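Local structure of TetR family transcriptional regulator (Clostridium perfringens, 6AZH) at residues Gln90-Phe101 / Leu154-Glu165. The protein probably binds DNA through its helix-turn-helix domain as a dimeric TetR-family transcriptional regulator, and is putatively assigned to the control of fatty acid metabolism. Numbering follows the deposited sequence.
Sequences QFELLYENRAFF and LFGSLISTSLYE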
ATOM      1  N   GLN A  90       3.760  -8.371 -13.045  1.00 19.37           N
ATOM      2  CA  GLN A  90       3.311  -8.069 -11.679  1.00 21.74           C
ATOM      3  C   GLN A  90       1.823  -7.770 -11.636  1.00 18.96           C
ATOM      4  O   GLN A  90       1.121  -8.217 -10.720  1.00 16.86           O
ATOM      5  CB  GLN A  90       4.080  -6.877 -11.099  1.00 22.45           C
ATOM      6  CG  GLN A  90       5.518  -7.152 -10.757  1.00 22.31           C
ATOM      7  CD  GLN A  90       6.149  -6.053  -9.908  1.00 22.85           C
ATOM      8  OE1 GLN A  90       7.030  -6.324  -9.100  1.00 27.75           O
ATOM      9  NE2 GLN A  90       5.694  -4.816 -10.086  1.00 20.15           N
ATOM     10  N   PHE A  91       1.326  -6.999 -12.605  1.00 18.66           N
ATOM     11  CA  PHE A  91      -0.087  -6.651 -12.593  1.00 19.71           C
ATOM     12  C   PHE A  91      -0.952  -7.851 -12.943  1.00 21.00           C
ATOM     13  O   PHE A  91      -2.035  -8.023 -12.367  1.00 20.97           O
ATOM     14  CB  PHE A  91      -0.354  -5.490 -13.546  1.00 19.27           C
ATOM     15  CG  PHE A  91       0.095  -4.156 -13.008  1.00 24.87           C
ATOM     16  CD1 PHE A  91      -0.421  -3.671 -11.818  1.00 23.47           C
ATOM     17  CD2 PHE A  91       1.026  -3.390 -13.697  1.00 25.94           C
ATOM     18  CE1 PHE A  91      -0.019  -2.452 -11.314  1.00 23.74           C
ATOM     19  CE2 PHE A  91       1.436  -2.165 -13.208  1.00 25.18           C
ATOM     20  CZ  PHE A  91       0.912  -1.692 -12.013  1.00 24.70           C
ATOM     21  N   GLU A  92      -0.475  -8.717 -13.850  1.00 18.07           N
ATOM     22  CA  GLU A  92      -1.206  -9.951 -14.121  1.00 21.66           C
ATOM     23  C   GLU A  92      -1.236 -10.836 -12.883  1.00 20.04           C
ATOM     24  O   GLU A  92      -2.296 -11.358 -12.510  1.00 21.04           O
ATOM     25  CB  GLU A  92      -0.600 -10.691 -15.324  1.00 22.42           C
ATOM     26  CG  GLU A  92      -0.952 -10.039 -16.656  1.00 22.60           C
ATOM     27  CD  GLU A  92      -0.254 -10.668 -17.846  1.00 30.49           C
ATOM     28  OE1 GLU A  92       0.528 -11.619 -17.652  1.00 34.78           O
ATOM     29  OE2 GLU A  92      -0.483 -10.194 -18.983  1.00 31.80           O
ATOM     30  N   LEU A  93      -0.095 -10.967 -12.197  1.00 19.34           N
ATOM     31  CA  LEU A  93      -0.046 -11.779 -10.981  1.00 21.79           C
ATOM     32  C   LEU A  93      -0.925 -11.187  -9.893  1.00 20.16           C
ATOM     33  O   LEU A  93      -1.659 -11.915  -9.215  1.00 20.25           O
ATOM     34  CB  LEU A  93       1.393 -11.912 -10.481  1.00 23.37           C
ATOM     35  CG  LEU A  93       1.763 -13.216  -9.778  1.00 28.52           C
ATOM     36  CD1 LEU A  93       1.227 -14.422 -10.561  1.00 31.61           C
ATOM     37  CD2 LEU A  93       3.276 -13.322  -9.583  1.00 26.82           C
ATOM     38  N   LEU A  94      -0.866  -9.861  -9.719  1.00 17.36           N
ATOM     39  CA  LEU A  94      -1.744  -9.187  -8.767  1.00 18.63           C
ATOM     40  C   LEU A  94      -3.209  -9.465  -9.077  1.00 21.40           C
ATOM     41  O   LEU A  94      -3.990  -9.799  -8.186  1.00 20.12           O
ATOM     42  CB  LEU A  94      -1.475  -7.684  -8.791  1.00 19.04           C
ATOM     43  CG  LEU A  94      -2.457  -6.826  -8.017  1.00 19.26           C
ATOM     44  CD1 LEU A  94      -2.386  -7.211  -6.563  1.00 21.90           C
ATOM     45  CD2 LEU A  94      -2.099  -5.358  -8.210  1.00 18.44           C
ATOM     46  N   TYR A  95      -3.598  -9.320 -10.345  1.00 19.81           N
ATOM     47  CA  TYR A  95      -4.995  -9.496 -10.718  1.00 22.25           C
ATOM     48  C   TYR A  95      -5.457 -10.931 -10.508  1.00 23.02           C
ATOM     49  O   TYR A  95      -6.629 -11.171 -10.181  1.00 25.51           O
ATOM     50  CB  TYR A  95      -5.204  -9.083 -12.176  1.00 24.52           C
ATOM     51  CG  TYR A  95      -6.664  -8.881 -12.512  1.00 31.16           C
ATOM     52  CD1 TYR A  95      -7.430  -7.966 -11.805  1.00 31.92           C
ATOM     53  CD2 TYR A  95      -7.279  -9.616 -13.521  1.00 37.14           C
ATOM     54  CE1 TYR A  95      -8.764  -7.776 -12.094  1.00 38.38           C
ATOM     55  CE2 TYR A  95      -8.619  -9.430 -13.824  1.00 38.78           C
ATOM     56  CZ  TYR A  95      -9.353  -8.507 -13.103  1.00 43.58           C
ATOM     57  OH  TYR A  95     -10.685  -8.305 -13.379  1.00 57.98           O
ATOM     58  N   GLU A  96      -4.559 -11.892 -10.684  1.00 19.22           N
ATOM     59  CA  GLU A  96      -4.908 -13.295 -10.493  1.00 22.78           C
ATOM     60  C   GLU A  96      -4.899 -13.727  -9.034  1.00 21.87           C
ATOM     61  O   GLU A  96      -5.324 -14.850  -8.737  1.00 21.09           O
ATOM     62  CB  GLU A  96      -3.941 -14.175 -11.286  1.00 28.10           C
ATOM     63  CG  GLU A  96      -4.198 -14.152 -12.783  1.00 34.42           C
ATOM     64  CD  GLU A  96      -5.626 -14.547 -13.124  1.00 42.05           C
ATOM     65  OE1 GLU A  96      -6.299 -13.781 -13.850  1.00 48.46           O
ATOM     66  OE2 GLU A  96      -6.075 -15.624 -12.658  1.00 48.92           O
ATOM     67  N   ASN A  97      -4.428 -12.882  -8.121  1.00 20.12           N
ATOM     68  CA  ASN A  97      -4.218 -13.274  -6.731  1.00 18.81           C
ATOM     69  C   ASN A  97      -4.567 -12.108  -5.816  1.00 17.31           C
ATOM     70  O   ASN A  97      -3.799 -11.725  -4.933  1.00 17.33           O
ATOM     71  CB  ASN A  97      -2.778 -13.739  -6.501  1.00 22.61           C
ATOM     72  CG  ASN A  97      -2.410 -14.964  -7.341  1.00 26.48           C
ATOM     73  OD1 ASN A  97      -2.689 -16.101  -6.955  1.00 23.01           O
ATOM     74  ND2 ASN A  97      -1.795 -14.729  -8.510  1.00 23.53           N
ATOM     75  N   ARG A  98      -5.736 -11.515  -6.033  1.00 19.07           N
ATOM     76  CA  ARG A  98      -6.053 -10.273  -5.337  1.00 21.83           C
ATOM     77  C   ARG A  98      -6.230 -10.498  -3.845  1.00 22.66           C
ATOM     78  O   ARG A  98      -5.771  -9.683  -3.034  1.00 19.66           O
ATOM     79  CB  ARG A  98      -7.297  -9.638  -5.937  1.00 19.19           C
ATOM     80  CG  ARG A  98      -6.973  -8.739  -7.132  1.00 23.46           C
ATOM     81  CD  ARG A  98      -8.240  -8.380  -7.886  1.00 30.22           C
ATOM     82  NE  ARG A  98      -8.678  -9.487  -8.728  1.00 33.97           N
ATOM     83  CZ  ARG A  98      -9.917  -9.638  -9.192  1.00 44.16           C
ATOM     84  NH1 ARG A  98     -10.858  -8.745  -8.897  1.00 34.75           N
ATOM     85  NH2 ARG A  98     -10.213 -10.686  -9.956  1.00 42.98           N
ATOM     86  N   ALA A  99      -6.894 -11.594  -3.462  1.00 19.16           N
ATOM     87  CA  ALA A  99      -7.080 -11.873  -2.040  1.00 20.46           C
ATOM     88  C   ALA A  99      -5.737 -12.021  -1.334  1.00 19.31           C
ATOM     89  O   ALA A  99      -5.512 -11.431  -0.265  1.00 17.93           O
ATOM     90  CB  ALA A  99      -7.941 -13.128  -1.855  1.00 21.73           C
ATOM     91  N   PHE A 100      -4.829 -12.804  -1.924  1.00 17.40           N
ATOM     92  CA  PHE A 100      -3.502 -12.989  -1.346  1.00 18.60           C
ATOM     93  C   PHE A 100      -2.791 -11.656  -1.149  1.00 18.94           C
ATOM     94  O   PHE A 100      -2.187 -11.411  -0.096  1.00 18.10           O
ATOM     95  CB  PHE A 100      -2.664 -13.923  -2.234  1.00 18.18           C
ATOM     96  CG  PHE A 100      -1.234 -14.054  -1.793  1.00 18.53           C
ATOM     97  CD1 PHE A 100      -0.878 -14.925  -0.790  1.00 19.06           C
ATOM     98  CD2 PHE A 100      -0.236 -13.314  -2.394  1.00 19.90           C
ATOM     99  CE1 PHE A 100       0.464 -15.036  -0.357  1.00 22.45           C
ATOM    100  CE2 PHE A 100       1.079 -13.429  -1.988  1.00 20.07           C
ATOM    101  CZ  PHE A 100       1.435 -14.284  -0.969  1.00 20.45           C
ATOM    102  N   PHE A 101      -2.843 -10.780  -2.153  1.00 16.68           N
ATOM    103  CA  PHE A 101      -2.109  -9.525  -2.056  1.00 19.78           C
ATOM    104  C   PHE A 101      -2.692  -8.612  -0.983  1.00 19.32           C
ATOM    105  O   PHE A 101      -1.941  -7.933  -0.279  1.00 19.44           O
ATOM    106  CB  PHE A 101      -2.080  -8.822  -3.411  1.00 19.80           C
ATOM    107  CG  PHE A 101      -0.933  -7.884  -3.555  1.00 23.00           C
ATOM    108  CD1 PHE A 101       0.322  -8.366  -3.887  1.00 30.71           C
ATOM    109  CD2 PHE A 101      -1.099  -6.530  -3.329  1.00 24.87           C
ATOM    110  CE1 PHE A 101       1.388  -7.509  -4.018  1.00 27.04           C
ATOM    111  CE2 PHE A 101      -0.032  -5.662  -3.457  1.00 27.43           C
ATOM    112  CZ  PHE A 101       1.213  -6.156  -3.791  1.00 26.94           C
ATOM    113  N   LEU A 154       8.428   0.975  -7.637  1.00 17.27           N
ATOM    114  CA  LEU A 154       7.908   0.057  -8.646  1.00 19.66           C
ATOM    115  C   LEU A 154       7.070  -1.036  -8.007  1.00 17.46           C
ATOM    116  O   LEU A 154       6.016  -1.405  -8.539  1.00 20.36           O
ATOM    117  CB  LEU A 154       9.045  -0.564  -9.457  1.00 15.89           C
ATOM    118  CG  LEU A 154       9.945   0.410 -10.205  1.00 22.19           C
ATOM    119  CD1 LEU A 154      10.792  -0.375 -11.187  1.00 19.48           C
ATOM    120  CD2 LEU A 154       9.099   1.458 -10.893  1.00 23.29           C
ATOM    121  N   PHE A 155       7.509  -1.558  -6.856  1.00 19.06           N
ATOM    122  CA  PHE A 155       6.657  -2.475  -6.113  1.00 21.80           C
ATOM    123  C   PHE A 155       5.398  -1.765  -5.620  1.00 23.10           C
ATOM    124  O   PHE A 155       4.292  -2.316  -5.695  1.00 25.46           O
ATOM    125  CB  PHE A 155       7.414  -3.082  -4.934  1.00 20.17           C
ATOM    126  CG  PHE A 155       6.588  -4.055  -4.146  1.00 20.82           C
ATOM    127  CD1 PHE A 155       6.394  -5.345  -4.615  1.00 22.26           C
ATOM    128  CD2 PHE A 155       5.975  -3.666  -2.966  1.00 19.91           C
ATOM    129  CE1 PHE A 155       5.607  -6.243  -3.906  1.00 22.98           C
ATOM    130  CE2 PHE A 155       5.190  -4.551  -2.256  1.00 21.46           C
ATOM    131  CZ  PHE A 155       5.013  -5.840  -2.723  1.00 22.25           C
ATOM    132  N   GLY A 156       5.548  -0.530  -5.134  1.00 24.25           N
ATOM    133  CA  GLY A 156       4.435   0.238  -4.611  1.00 25.59           C
ATOM    134  C   GLY A 156       3.346   0.544  -5.620  1.00 25.44           C
ATOM    135  O   GLY A 156       2.202   0.775  -5.217  1.00 27.07           O
ATOM    136  N   SER A 157       3.663   0.531  -6.919  1.00 21.97           N
ATOM    137  CA  SER A 157       2.608   0.620  -7.930  1.00 21.71           C
ATOM    138  C   SER A 157       1.569  -0.490  -7.764  1.00 26.00           C
ATOM    139  O   SER A 157       0.393  -0.288  -8.090  1.00 23.27           O
ATOM    140  CB  SER A 157       3.196   0.591  -9.342  1.00 25.40           C
ATOM    141  OG  SER A 157       3.623  -0.710  -9.731  1.00 30.78           O
ATOM    142  N   LEU A 158       1.974  -1.659  -7.255  1.00 22.22           N
ATOM    143  CA  LEU A 158       1.000  -2.712  -6.980  1.00 24.23           C
ATOM    144  C   LEU A 158       0.042  -2.301  -5.879  1.00 19.01           C
ATOM    145  O   LEU A 158      -1.139  -2.667  -5.902  1.00 18.34           O
ATOM    146  CB  LEU A 158       1.705  -3.995  -6.572  1.00 16.49           C
ATOM    147  CG  LEU A 158       2.584  -4.584  -7.668  1.00 22.30           C
ATOM    148  CD1 LEU A 158       3.308  -5.797  -7.133  1.00 23.08           C
ATOM    149  CD2 LEU A 158       1.722  -4.926  -8.882  1.00 24.23           C
ATOM    150  N   ILE A 159       0.553  -1.590  -4.877  1.00 20.23           N
ATOM    151  CA  ILE A 159      -0.261  -1.265  -3.719  1.00 19.27           C
ATOM    152  C   ILE A 159      -1.303  -0.222  -4.079  1.00 18.68           C
ATOM    153  O   ILE A 159      -2.493  -0.387  -3.789  1.00 16.80           O
ATOM    154  CB  ILE A 159       0.621  -0.801  -2.547  1.00 20.82           C
ATOM    155  CG1 ILE A 159       1.683  -1.867  -2.258  1.00 30.42           C
ATOM    156  CG2 ILE A 159      -0.259  -0.522  -1.334  1.00 25.17           C
ATOM    157  CD1 ILE A 159       2.592  -1.577  -1.078  1.00 30.27           C
ATOM    158  N   SER A 160      -0.874   0.875  -4.711  1.00 18.77           N
ATOM    159  CA  SER A 160      -1.829   1.914  -5.071  1.00 19.91           C
ATOM    160  C   SER A 160      -2.808   1.417  -6.128  1.00 19.03           C
ATOM    161  O   SER A 160      -3.987   1.794  -6.104  1.00 20.00           O
ATOM    162  CB  SER A 160      -1.089   3.174  -5.544  1.00 16.76           C
ATOM    163  OG  SER A 160      -0.241   2.886  -6.629  1.00 22.42           O
ATOM    164  N   THR A 161      -2.365   0.536  -7.026  1.00 17.85           N
ATOM    165  CA  THR A 161      -3.286  -0.024  -8.011  1.00 18.48           C
ATOM    166  C   THR A 161      -4.283  -0.974  -7.354  1.00 22.08           C
ATOM    167  O   THR A 161      -5.455  -1.007  -7.739  1.00 21.08           O
ATOM    168  CB  THR A 161      -2.513  -0.729  -9.125  1.00 22.08           C
ATOM    169  OG1 THR A 161      -1.611   0.210  -9.713  1.00 22.44           O
ATOM    170  CG2 THR A 161      -3.460  -1.241 -10.202  1.00 24.34           C
ATOM    171  N   SER A 162      -3.841  -1.745  -6.360  1.00 19.75           N
ATOM    172  CA  SER A 162      -4.775  -2.580  -5.607  1.00 22.23           C
ATOM    173  C   SER A 162      -5.872  -1.740  -4.977  1.00 23.05           C
ATOM    174  O   SER A 162      -7.031  -2.163  -4.910  1.00 21.56           O
ATOM    175  CB  SER A 162      -4.044  -3.358  -4.517  1.00 21.54           C
ATOM    176  OG  SER A 162      -3.282  -4.405  -5.058  1.00 25.52           O
ATOM    177  N   LEU A 163      -5.522  -0.550  -4.487  1.00 21.32           N
ATOM    178  CA  LEU A 163      -6.539   0.322  -3.915  1.00 22.75           C
ATOM    179  C   LEU A 163      -7.462   0.853  -5.006  1.00 23.10           C
ATOM    180  O   LEU A 163      -8.682   0.931  -4.826  1.00 23.03           O
ATOM    181  CB  LEU A 163      -5.864   1.467  -3.158  1.00 22.57           C
ATOM    182  CG  LEU A 163      -6.801   2.450  -2.472  1.00 26.37           C
ATOM    183  CD1 LEU A 163      -7.528   1.734  -1.327  1.00 23.62           C
ATOM    184  CD2 LEU A 163      -6.017   3.638  -1.960  1.00 24.01           C
ATOM    185  N   TYR A 164      -6.887   1.220  -6.144  1.00 21.07           N
ATOM    186  CA  TYR A 164      -7.675   1.629  -7.299  1.00 23.57           C
ATOM    187  C   TYR A 164      -8.615   0.522  -7.763  1.00 23.38           C
ATOM    188  O   TYR A 164      -9.749   0.799  -8.165  1.00 25.56           O
ATOM    189  CB  TYR A 164      -6.717   2.038  -8.413  1.00 21.59           C
ATOM    190  CG  TYR A 164      -7.338   2.373  -9.742  1.00 25.05           C
ATOM    191  CD1 TYR A 164      -7.948   3.601  -9.952  1.00 25.13           C
ATOM    192  CD2 TYR A 164      -7.244   1.491 -10.814  1.00 29.10           C
ATOM    193  CE1 TYR A 164      -8.494   3.934 -11.186  1.00 26.42           C
ATOM    194  CE2 TYR A 164      -7.780   1.821 -12.060  1.00 31.58           C
ATOM    195  CZ  TYR A 164      -8.402   3.048 -12.232  1.00 27.83           C
ATOM    196  OH  TYR A 164      -8.945   3.400 -13.456  1.00 34.76           O
ATOM    197  N   GLU A 165      -8.162  -0.740  -7.716  1.00 22.07           N
ATOM    198  CA  GLU A 165      -9.005  -1.852  -8.154  1.00 21.65           C
ATOM    199  C   GLU A 165     -10.235  -2.000  -7.272  1.00 24.89           C
ATOM    200  O   GLU A 165     -11.269  -2.495  -7.732  1.00 27.35           O
ATOM    201  CB  GLU A 165      -8.207  -3.161  -8.162  1.00 24.09           C
ATOM    202  CG  GLU A 165      -8.904  -4.353  -8.849  1.00 28.36           C
ATOM    203  CD  GLU A 165      -9.844  -5.122  -7.935  1.00 28.10           C
ATOM    204  OE1 GLU A 165      -9.687  -5.065  -6.696  1.00 30.88           O
ATOM    205  OE2 GLU A 165     -10.754  -5.798  -8.455  1.00 31.81           O
TER
HETATM  206  O   HOH W   1       4.038  -3.409 -11.752  1.00 26.60           O
HETATM  207  O   HOH W   2      -5.390  -7.010  -4.270  1.00 30.14           O
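Leu-158 has CG anti to its carbonyl carbon (chi1 -64°), which sends its two methyls in among Gln-90, Phe-91, Leu-94 and Phe-101 as a knob into a hole. In return Phe-101 enters a hole made by Phe-155, Leu-158, Ile-159 and Ser-162. With CG anti to the backbone N (chi1 -156°), the Phe-101 ring reaches across until CZ is 3.6 Å from Leu-158 CB. Phe-155 comes from the opposite direction, and its CZ meets Phe-101 CZ. Ile-159 CG1 lies at the edge of the Phe-101 ring.

On the other flank, Leu-158 CD2 is 3.8 Å from Phe-91 CD1. The Phe-91 and Thr-161 side chains cross at about a right angle, with Phe-91 CE1 3.5 Å from Thr-161 OG1. That hydroxyl bonds back to Ser-157 O within its own helix. Ser-162 OG does likewise with Leu-158 O, which also accepts from Ser-162 N on the opposite face of its plane. The methyls of Leu-94 pack against this serine oxygen. A water accepts a hydrogen bond from Gln-90 NE2 at 2.7 Å and gives a weak one to Ser-157 OG. Gln-90 OE1 is held by Tyr-125.

Towards the partly exposed end, Arg-98 NH1 forms a salt bridge with Glu-165 OE2 at 3.0 Å. The bond is bent (138°) and arrives from above the carboxylate plane. Arg-98 NE bonds to Tyr-95 O, and Tyr-95 CE1 lies over the centre of the guanidinium; both help fix its orientation.

The contact joins helices 79-96 and 98-106 to helix 147-165 in the buried core of the TetR-type C-terminal domain. Helix 174-187 packs on Phe-91, and Trp-65 of helix 50-74 on Leu-158. Helix 113-138 covers Phe-155, while Ile-159 meets Ile-159 of the second subunit.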